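Local coordinates for DNA-3-methyladenine glycosidase II, putative (Deinococcus radiodurans, PDB 2YG9), which probably belongs to the HhH-GPD superfamily of base excision DNA repair proteins and has an all-helical fold, at residues 55-65 and 161-169; 45-55 and 206-217. All blocks are in the same frame, centred on the assembly; numbering follows the deposited sequence.

Contact 1. Residues 55-65 and 161-169; sequences LAPTPDPFGRL and MFLLFALAR
The ring of Phe162 packs against the first turn of helix 61-71, and this is the tight end of the contact. Its CG stands anti to the backbone N (chi1 177°), which carries the ring across to Pro61 and Leu65. Phe162 CE1 lies 3.3 Å from Pro61 O, which meets the ring at its edge. Leu65 CD1 lies over one face, toward the rim. Pro61 CB touches Phe162 CZ at 4.0 Å and also rests on Leu167 CD2. Leu148 of helix 141-149 packs on the same phenylalanine.

In the middle the backbones meet directly. Thr58 N donates to Ala166 O at 2.8 Å, and the N-H points well at the oxygen (156°). The CB of Ala168 packs against the extended residues 55-57, 3.5 Å from Leu55 O and 3.9 Å from Leu55 CB.

The other side is looser and holds water. The Arg64 chain bends at chi2 and chi3 and lays its guanidinium over Ala166, whose CB lies over the centre of one face. Arg64 NH2 makes a weak bond to Phe165 O at 3.3 Å. Two waters sit here. One accepts from Arg64 NH2 and donates to Phe165 O. The other accepts from Arg64 NH1 and lies within hydrogen-bonding distance of Phe165 O and Ala56 O.

Asp60 N-caps helix 61-71 through a weak bond from Gly63 N to OD1, and Thr58 OG1 accepts from Asp60 N in an ST turn. The arrangement is a capped helix start and the loop before it, packed on the C-terminal end of helix 156-166, within the all-helical HhH-GPD fold.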
loop_
_atom_site.group_PDB
_atom_site.type_symbol
_atom_site.label_atom_id
_atom_site.label_comp_id
_atom_site.label_asym_id
_atom_site.label_seq_id
_atom_site.Cartn_x
_atom_site.Cartn_y
_atom_site.Cartn_z
ATOM N N LEU A 55 2.846 -1.291 11.606
ATOM C CA LEU A 55 1.663 -1.750 10.852
ATOM C C LEU A 55 1.414 -3.245 11.078
ATOM O O LEU A 55 2.335 -4.057 10.939
ATOM C CB LEU A 55 1.839 -1.519 9.337
ATOM C CG LEU A 55 2.222 -0.099 8.988
ATOM C CD1 LEU A 55 2.344 0.106 7.512
ATOM C CD2 LEU A 55 1.225 0.831 9.626
ATOM N N ALA A 56 0.170 -3.581 11.405
ATOM C CA ALA A 56 -0.271 -4.958 11.581
ATOM C C ALA A 56 -0.853 -5.458 10.284
ATOM O O ALA A 56 -1.660 -4.771 9.653
ATOM C CB ALA A 56 -1.344 -5.042 12.696
ATOM N N PRO A 57 -0.495 -6.677 9.883
ATOM C CA PRO A 57 -1.066 -7.167 8.648
ATOM C C PRO A 57 -2.606 -7.307 8.812
ATOM O O PRO A 57 -3.063 -7.709 9.873
ATOM C CB PRO A 57 -0.392 -8.509 8.469
ATOM C CG PRO A 57 -0.050 -8.954 9.865
ATOM C CD PRO A 57 0.325 -7.687 10.566
ATOM N N THR A 58 -3.383 -6.921 7.797
ATOM C CA THR A 58 -4.845 -6.980 7.889
ATOM C C THR A 58 -5.362 -8.433 7.921
ATOM O O THR A 58 -4.925 -9.307 7.155
ATOM C CB THR A 58 -5.550 -6.231 6.712
ATOM O OG1 THR A 58 -6.976 -6.192 6.938
ATOM C CG2 THR A 58 -5.236 -6.905 5.378
ATOM N N PRO A 59 -6.365 -8.675 8.754
ATOM C CA PRO A 59 -7.012 -9.968 8.738
ATOM C C PRO A 59 -8.028 -10.102 7.567
ATOM O O PRO A 59 -8.587 -11.200 7.355
ATOM C CB PRO A 59 -7.739 -9.984 10.059
ATOM C CG PRO A 59 -8.014 -8.600 10.381
ATOM C CD PRO A 59 -6.942 -7.773 9.759
ATOM N N ASP A 60 -8.271 -8.993 6.853
ATOM C CA ASP A 60 -9.254 -8.926 5.759
ATOM C C ASP A 60 -8.671 -8.201 4.534
ATOM O O ASP A 60 -9.026 -7.059 4.227
ATOM C CB ASP A 60 -10.503 -8.189 6.227
ATOM C CG ASP A 60 -11.617 -8.147 5.155
ATOM O OD1 ASP A 60 -11.573 -8.967 4.189
ATOM O OD2 ASP A 60 -12.528 -7.280 5.319
ATOM N N PRO A 61 -7.754 -8.863 3.842
ATOM C CA PRO A 61 -7.142 -8.287 2.644
ATOM C C PRO A 61 -8.148 -7.775 1.587
ATOM O O PRO A 61 -7.982 -6.657 1.036
ATOM C CB PRO A 61 -6.317 -9.456 2.112
ATOM C CG PRO A 61 -5.984 -10.215 3.299
ATOM C CD PRO A 61 -7.171 -10.182 4.158
ATOM N N PHE A 62 -9.150 -8.605 1.286
ATOM C CA PHE A 62 -10.167 -8.226 0.319
ATOM C C PHE A 62 -10.827 -6.879 0.658
ATOM O O PHE A 62 -10.831 -5.962 -0.144
ATOM C CB PHE A 62 -11.220 -9.320 0.112
ATOM C CG PHE A 62 -12.270 -8.917 -0.855
ATOM C CD1 PHE A 62 -11.997 -8.928 -2.200
ATOM C CD2 PHE A 62 -13.488 -8.407 -0.417
ATOM C CE1 PHE A 62 -12.953 -8.508 -3.125
ATOM C CE2 PHE A 62 -14.462 -7.996 -1.321
ATOM C CZ PHE A 62 -14.177 -8.022 -2.686
ATOM N N GLY A 63 -11.379 -6.775 1.854
ATOM C CA GLY A 63 -11.970 -5.558 2.345
ATOM C C GLY A 63 -11.004 -4.381 2.320
ATOM O O GLY A 63 -11.397 -3.290 1.940
ATOM N N ARG A 64 -9.745 -4.587 2.725
ATOM C CA ARG A 64 -8.772 -3.496 2.647
ATOM C C ARG A 64 -8.470 -3.076 1.223
ATOM O O ARG A 64 -8.245 -1.886 0.989
ATOM C CB ARG A 64 -7.475 -3.809 3.357
ATOM C CG ARG A 64 -7.561 -3.752 4.917
ATOM C CD ARG A 64 -7.732 -2.339 5.453
ATOM N NE ARG A 64 -6.567 -1.502 5.142
ATOM C CZ ARG A 64 -5.390 -1.555 5.778
ATOM N NH1 ARG A 64 -5.192 -2.366 6.792
ATOM N NH2 ARG A 64 -4.403 -0.767 5.393
ATOM N N LEU A 65 -8.473 -4.041 0.306
ATOM C CA LEU A 65 -8.333 -3.756 -1.122
ATOM C C LEU A 65 -9.471 -2.855 -1.572
ATOM O O LEU A 65 -9.232 -1.822 -2.205
ATOM C CB LEU A 65 -8.239 -5.019 -1.988
ATOM C CG LEU A 65 -7.992 -4.679 -3.484
ATOM C CD1 LEU A 65 -6.734 -3.820 -3.700
ATOM C CD2 LEU A 65 -7.960 -5.947 -4.272
ATOM N N MET A 161 1.317 -0.509 -2.841
ATOM C CA MET A 161 0.817 0.203 -1.683
ATOM C C MET A 161 -0.001 -0.758 -0.797
ATOM O O MET A 161 -0.024 -0.650 0.430
ATOM C CB MET A 161 -0.080 1.363 -2.134
ATOM C CG MET A 161 0.622 2.587 -2.732
ATOM S SD MET A 161 2.002 3.181 -1.754
ATOM C CE MET A 161 3.387 2.413 -2.542
ATOM N N PHE A 162 -0.732 -1.642 -1.443
ATOM C CA PHE A 162 -1.528 -2.667 -0.748
ATOM C C PHE A 162 -0.653 -3.668 0.054
ATOM O O PHE A 162 -0.903 -3.992 1.226
ATOM C CB PHE A 162 -2.430 -3.370 -1.773
ATOM C CG PHE A 162 -3.262 -4.496 -1.205
ATOM C CD1 PHE A 162 -4.367 -4.230 -0.422
ATOM C CD2 PHE A 162 -2.909 -5.803 -1.426
ATOM C CE1 PHE A 162 -5.118 -5.284 0.130
ATOM C CE2 PHE A 162 -3.663 -6.848 -0.907
ATOM C CZ PHE A 162 -4.771 -6.589 -0.165
ATOM N N LEU A 163 0.386 -4.150 -0.580
ATOM C CA LEU A 163 1.382 -4.962 0.111
ATOM C C LEU A 163 1.977 -4.242 1.311
ATOM O O LEU A 163 2.061 -4.829 2.416
ATOM C CB LEU A 163 2.518 -5.350 -0.860
ATOM C CG LEU A 163 2.410 -6.673 -1.621
ATOM C CD1 LEU A 163 1.134 -6.770 -2.393
ATOM C CD2 LEU A 163 3.620 -6.780 -2.545
ATOM N N LEU A 164 2.375 -2.978 1.114
ATOM C CA LEU A 164 3.050 -2.227 2.159
ATOM C C LEU A 164 2.109 -1.867 3.305
ATOM O O LEU A 164 2.391 -2.170 4.475
ATOM C CB LEU A 164 3.743 -0.998 1.578
ATOM C CG LEU A 164 4.769 -0.195 2.401
ATOM C CD1 LEU A 164 5.543 0.678 1.382
ATOM C CD2 LEU A 164 4.142 0.689 3.516
ATOM N N PHE A 165 0.975 -1.251 2.974
ATOM C CA PHE A 165 0.084 -0.765 3.980
ATOM C C PHE A 165 -0.958 -1.769 4.462
ATOM O O PHE A 165 -1.281 -1.735 5.647
ATOM C CB PHE A 165 -0.601 0.524 3.569
ATOM C CG PHE A 165 0.315 1.689 3.491
ATOM C CD1 PHE A 165 0.745 2.332 4.652
ATOM C CD2 PHE A 165 0.768 2.146 2.277
ATOM C CE1 PHE A 165 1.589 3.442 4.577
ATOM C CE2 PHE A 165 1.598 3.250 2.205
ATOM C CZ PHE A 165 2.022 3.876 3.349
ATOM N N ALA A 166 -1.496 -2.628 3.606
ATOM C CA ALA A 166 -2.556 -3.571 4.078
ATOM C C ALA A 166 -1.934 -4.846 4.630
ATOM O O ALA A 166 -2.240 -5.292 5.758
ATOM C CB ALA A 166 -3.570 -3.908 2.963
ATOM N N LEU A 167 -1.027 -5.416 3.862
ATOM C CA LEU A 167 -0.431 -6.684 4.209
ATOM C C LEU A 167 0.788 -6.482 5.120
ATOM O O LEU A 167 1.302 -7.459 5.649
ATOM C CB LEU A 167 -0.055 -7.471 2.947
ATOM C CG LEU A 167 -1.186 -7.705 1.931
ATOM C CD1 LEU A 167 -0.794 -8.684 0.844
ATOM C CD2 LEU A 167 -2.503 -8.091 2.633
ATOM N N ALA A 168 1.205 -5.223 5.321
ATOM C CA ALA A 168 2.413 -4.894 6.144
ATOM C C ALA A 168 3.681 -5.650 5.751
ATOM O O ALA A 168 4.546 -5.986 6.581
ATOM C CB ALA A 168 2.105 -5.063 7.639
ATOM N N ARG A 169 3.848 -5.865 4.457
ATOM C CA ARG A 169 5.079 -6.458 3.995
ATOM C C ARG A 169 6.230 -5.482 4.156
ATOM O O ARG A 169 6.050 -4.296 3.915
ATOM C CB ARG A 169 4.939 -6.900 2.581
ATOM C CG ARG A 169 3.818 -7.849 2.430
ATOM C CD ARG A 169 4.187 -8.943 1.603
ATOM N NE ARG A 169 3.159 -9.999 1.561
ATOM C CZ ARG A 169 3.186 -10.999 0.677
ATOM N NH1 ARG A 169 4.126 -11.022 -0.261
ATOM N NH2 ARG A 169 2.248 -11.935 0.692
HETATM O O HOH W 1 -2.372 -2.639 7.991
HETATM O O HOH W 2 -2.172 0.303 7.386
#

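Contact 2. Residues 45-55 and 206-217; sequences VTSLCGELPVL and LASRYLWANSAR
Tyr210 is the main bump of helix 204-219, and its ring fills a slot between the end of helix 40-49 and the chain that follows. Leu52 CD1 sits over the centre of one face, 3.6 Å from the ring centroid. Thr46 CG2 does the same on the opposite face, also at 3.6 Å. Both are CH-pi contacts. Cys49 CB and Gly50 O lie at the ring edge. The hydroxyl OH donates to Gly50 O at 2.6 Å, and a water joins it to Glu51 OE2 and Leu52 N.

Cys49 is the knob in return. Its side chain drops into a hole formed by Tyr210, Ala213, Asn214 and Arg217, with SG 3.6 Å from Asn214 CA. Leu48 lies across one face of the Arg217 guanidinium, whose NH1 bonds Ala223 O.

Arg209 fills the hollow between Leu52 and Leu55. A bend at chi3 (63°) turns its guanidinium between Leu52 CB on one face and Leu55 CG on the other. NH1 and NH2 both grip Pro53 O end-on, each at 2.9 Å, with the oxygen near the guanidinium plane. NH2 meets a lone pair of Pro53 O, in the carbonyl plane, while NH1 lies nearly in line with the C=O bond.

The short helix segments cross at 55°, 9.6 Å apart. Helix 30-36 packs on Leu206 and Tyr210, while helices 156-166 and 178-187 pack on Trp212 of helix 204-219.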
loop_
_atom_site.group_PDB
_atom_site.type_symbol
_atom_site.label_atom_id
_atom_site.label_comp_id
_atom_site.label_asym_id
_atom_site.label_seq_id
_atom_site.Cartn_x
_atom_site.Cartn_y
_atom_site.Cartn_z
ATOM N N VAL A 45 17.285 11.278 8.549
ATOM C CA VAL A 45 15.835 11.310 8.303
ATOM C C VAL A 45 15.063 10.626 9.440
ATOM O O VAL A 45 14.079 11.157 9.889
ATOM C CB VAL A 45 15.470 10.712 6.944
ATOM C CG1 VAL A 45 13.972 10.322 6.894
ATOM C CG2 VAL A 45 15.848 11.686 5.802
ATOM N N THR A 46 15.525 9.471 9.905
ATOM C CA THR A 46 14.848 8.739 10.980
ATOM C C THR A 46 14.888 9.540 12.308
ATOM O O THR A 46 13.876 9.590 13.017
ATOM C CB THR A 46 15.398 7.274 11.204
ATOM O OG1 THR A 46 16.810 7.300 11.475
ATOM C CG2 THR A 46 15.124 6.334 9.986
ATOM N N SER A 47 16.013 10.172 12.646
ATOM C CA SER A 47 16.035 11.007 13.876
ATOM C C SER A 47 15.174 12.252 13.736
ATOM O O SER A 47 14.486 12.613 14.697
ATOM C CB SER A 47 17.431 11.339 14.377
ATOM O OG SER A 47 18.108 12.129 13.454
ATOM N N LEU A 48 15.150 12.874 12.558
ATOM C CA LEU A 48 14.323 14.064 12.345
ATOM C C LEU A 48 12.830 13.737 12.373
ATOM O O LEU A 48 12.011 14.575 12.794
ATOM C CB LEU A 48 14.679 14.816 11.049
ATOM C CG LEU A 48 15.993 15.630 11.085
ATOM C CD1 LEU A 48 16.476 15.984 9.701
ATOM C CD2 LEU A 48 15.842 16.872 11.967
ATOM N N CYS A 49 12.466 12.547 11.883
ATOM C CA CYS A 49 11.043 12.211 11.744
ATOM C C CYS A 49 10.535 11.470 12.977
ATOM O O CYS A 49 9.343 11.485 13.252
ATOM C CB CYS A 49 10.773 11.433 10.451
ATOM S SG CYS A 49 11.060 12.380 8.963
ATOM N N GLY A 50 11.439 10.856 13.731
ATOM C CA GLY A 50 11.058 10.114 14.917
ATOM C C GLY A 50 10.479 8.733 14.613
ATOM O O GLY A 50 10.727 8.130 13.550
ATOM N N GLU A 51 9.710 8.224 15.566
ATOM C CA GLU A 51 9.159 6.880 15.462
ATOM C C GLU A 51 7.883 6.858 14.643
ATOM O O GLU A 51 7.083 7.777 14.698
ATOM C CB GLU A 51 8.893 6.301 16.848
ATOM C CG GLU A 51 8.922 4.794 16.852
ATOM C CD GLU A 51 10.332 4.252 17.102
ATOM O OE1 GLU A 51 10.845 4.589 18.213
ATOM O OE2 GLU A 51 10.899 3.492 16.234
ATOM N N LEU A 52 7.726 5.798 13.857
ATOM C CA LEU A 52 6.529 5.562 13.044
ATOM C C LEU A 52 5.805 4.344 13.601
ATOM O O LEU A 52 6.446 3.416 14.060
ATOM C CB LEU A 52 6.912 5.315 11.587
ATOM C CG LEU A 52 7.651 6.393 10.803
ATOM C CD1 LEU A 52 7.914 5.981 9.361
ATOM C CD2 LEU A 52 6.851 7.669 10.881
ATOM N N PRO A 53 4.459 4.350 13.598
ATOM C CA PRO A 53 3.721 3.195 14.156
ATOM C C PRO A 53 3.978 1.858 13.411
ATOM O O PRO A 53 4.146 1.849 12.173
ATOM C CB PRO A 53 2.259 3.596 14.014
ATOM C CG PRO A 53 2.249 4.776 13.057
ATOM C CD PRO A 53 3.577 5.400 13.063
ATOM N N VAL A 54 4.028 0.767 14.161
ATOM C CA VAL A 54 4.148 -0.570 13.578
ATOM C C VAL A 54 2.796 -0.974 12.894
ATOM O O VAL A 54 1.741 -1.035 13.539
ATOM C CB VAL A 54 4.610 -1.629 14.634
ATOM C CG1 VAL A 54 4.829 -2.994 14.021
ATOM C CG2 VAL A 54 5.916 -1.220 15.330
ATOM N N LEU A 55 2.846 -1.291 11.606
ATOM C CA LEU A 55 1.663 -1.750 10.852
ATOM C C LEU A 55 1.414 -3.245 11.078
ATOM O O LEU A 55 2.335 -4.057 10.939
ATOM C CB LEU A 55 1.839 -1.519 9.337
ATOM C CG LEU A 55 2.222 -0.099 8.988
ATOM C CD1 LEU A 55 2.344 0.106 7.512
ATOM C CD2 LEU A 55 1.225 0.831 9.626
ATOM N N LEU A 206 9.742 0.364 5.432
ATOM C CA LEU A 206 9.921 1.410 6.435
ATOM C C LEU A 206 10.748 2.576 5.901
ATOM O O LEU A 206 10.443 3.727 6.232
ATOM C CB LEU A 206 10.508 0.850 7.762
ATOM C CG LEU A 206 10.587 1.788 8.970
ATOM C CD1 LEU A 206 9.180 2.234 9.440
ATOM C CD2 LEU A 206 11.401 1.138 10.129
ATOM N N ALA A 207 11.762 2.290 5.088
ATOM C CA ALA A 207 12.536 3.358 4.423
ATOM C C ALA A 207 11.562 4.214 3.616
ATOM O O ALA A 207 11.589 5.395 3.718
ATOM C CB ALA A 207 13.570 2.792 3.506
ATOM N N SER A 208 10.715 3.574 2.803
ATOM C CA SER A 208 9.678 4.275 2.036
ATOM C C SER A 208 8.807 5.171 2.955
ATOM O O SER A 208 8.587 6.345 2.671
ATOM C CB SER A 208 8.817 3.262 1.289
ATOM O OG SER A 208 9.506 2.672 0.212
ATOM N N ARG A 209 8.331 4.612 4.065
ATOM C CA ARG A 209 7.519 5.372 5.008
ATOM C C ARG A 209 8.270 6.573 5.605
ATOM O O ARG A 209 7.674 7.659 5.806
ATOM C CB ARG A 209 6.978 4.444 6.097
ATOM C CG ARG A 209 5.946 3.444 5.555
ATOM C CD ARG A 209 5.484 2.493 6.659
ATOM N NE ARG A 209 4.807 3.230 7.738
ATOM C CZ ARG A 209 4.685 2.826 9.011
ATOM N NH1 ARG A 209 5.249 1.711 9.441
ATOM N NH2 ARG A 209 4.043 3.593 9.872
ATOM N N TYR A 210 9.566 6.409 5.840
ATOM C CA TYR A 210 10.391 7.540 6.283
ATOM C C TYR A 210 10.598 8.586 5.205
ATOM O O TYR A 210 10.640 9.767 5.507
ATOM C CB TYR A 210 11.734 7.070 6.893
ATOM C CG TYR A 210 11.636 6.744 8.370
ATOM C CD1 TYR A 210 11.410 7.756 9.319
ATOM C CD2 TYR A 210 11.705 5.445 8.812
ATOM C CE1 TYR A 210 11.280 7.457 10.686
ATOM C CE2 TYR A 210 11.574 5.139 10.172
ATOM C CZ TYR A 210 11.366 6.151 11.105
ATOM O OH TYR A 210 11.247 5.791 12.445
ATOM N N LEU A 211 10.740 8.186 3.940
ATOM C CA LEU A 211 10.746 9.184 2.863
ATOM C C LEU A 211 9.452 10.014 2.790
ATOM O O LEU A 211 9.484 11.261 2.609
ATOM C CB LEU A 211 11.048 8.536 1.506
ATOM C CG LEU A 211 12.482 8.038 1.248
ATOM C CD1 LEU A 211 12.545 7.427 -0.141
ATOM C CD2 LEU A 211 13.500 9.166 1.430
ATOM N N TRP A 212 8.305 9.353 2.919
ATOM C CA TRP A 212 7.038 10.081 2.915
ATOM C C TRP A 212 6.944 10.959 4.173
ATOM O O TRP A 212 6.405 12.090 4.138
ATOM C CB TRP A 212 5.837 9.116 2.863
ATOM C CG TRP A 212 5.621 8.432 1.523
ATOM C CD1 TRP A 212 5.617 9.019 0.303
ATOM C CD2 TRP A 212 5.371 7.035 1.297
ATOM N NE1 TRP A 212 5.357 8.086 -0.676
ATOM C CE2 TRP A 212 5.206 6.859 -0.093
ATOM C CE3 TRP A 212 5.224 5.925 2.138
ATOM C CZ2 TRP A 212 4.935 5.607 -0.670
ATOM C CZ3 TRP A 212 4.962 4.675 1.554
ATOM C CH2 TRP A 212 4.835 4.540 0.171
ATOM N N ALA A 213 7.457 10.452 5.291
ATOM C CA ALA A 213 7.395 11.215 6.539
ATOM C C ALA A 213 8.274 12.473 6.417
ATOM O O ALA A 213 7.919 13.539 6.884
ATOM C CB ALA A 213 7.820 10.362 7.753
ATOM N N ASN A 214 9.412 12.341 5.750
ATOM C CA ASN A 214 10.329 13.454 5.601
ATOM C C ASN A 214 9.722 14.505 4.689
ATOM O O ASN A 214 9.951 15.715 4.861
ATOM C CB ASN A 214 11.686 12.955 5.101
ATOM C CG ASN A 214 12.750 14.015 5.147
ATOM O OD1 ASN A 214 13.280 14.472 4.111
ATOM N ND2 ASN A 214 13.050 14.446 6.335
ATOM N N SER A 215 8.952 14.053 3.705
ATOM C CA SER A 215 8.320 14.992 2.803
ATOM C C SER A 215 7.289 15.831 3.565
ATOM O O SER A 215 7.214 17.019 3.386
ATOM C CB SER A 215 7.649 14.266 1.639
ATOM O OG SER A 215 6.858 15.177 0.886
ATOM N N ALA A 216 6.479 15.165 4.368
ATOM C CA ALA A 216 5.504 15.789 5.266
ATOM C C ALA A 216 6.181 16.773 6.235
ATOM O O ALA A 216 5.724 17.912 6.422
ATOM C CB ALA A 216 4.731 14.646 6.034
ATOM N N ARG A 217 7.329 16.368 6.773
ATOM C CA ARG A 217 8.162 17.211 7.625
ATOM C C ARG A 217 8.607 18.502 6.946
ATOM O O ARG A 217 8.478 19.570 7.524
ATOM C CB ARG A 217 9.354 16.421 8.149
ATOM C CG ARG A 217 10.172 17.104 9.257
ATOM C CD ARG A 217 11.380 16.278 9.569
ATOM N NE ARG A 217 12.326 16.269 8.453
ATOM C CZ ARG A 217 13.159 17.263 8.157
ATOM N NH1 ARG A 217 13.213 18.363 8.914
ATOM N NH2 ARG A 217 13.946 17.168 7.095
HETATM O O HOH W 3 9.910 3.808 13.731
#

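Contacts 1 and 2 are continuous: their centres lie 19 Å apart, and Leu55 belongs to both. The chain runs from helix 40-49 through the loop 50-60 into helix 61-71, crossing helix 204-219 in contact 2 and then the end of helix 156-166 in contact 1. Segment 55-65 starts on the last residue of 45-55, and 161-169 follows before 206-217. The two partner helices also touch each other: Phe165 CZ lies 3.5 Å from Trp212 CZ3, and Leu164 CD2 lies 3.9 Å from Arg209 CD. One linker thus spans two packed helices, tying an early part of the chain to the late helix 204-219.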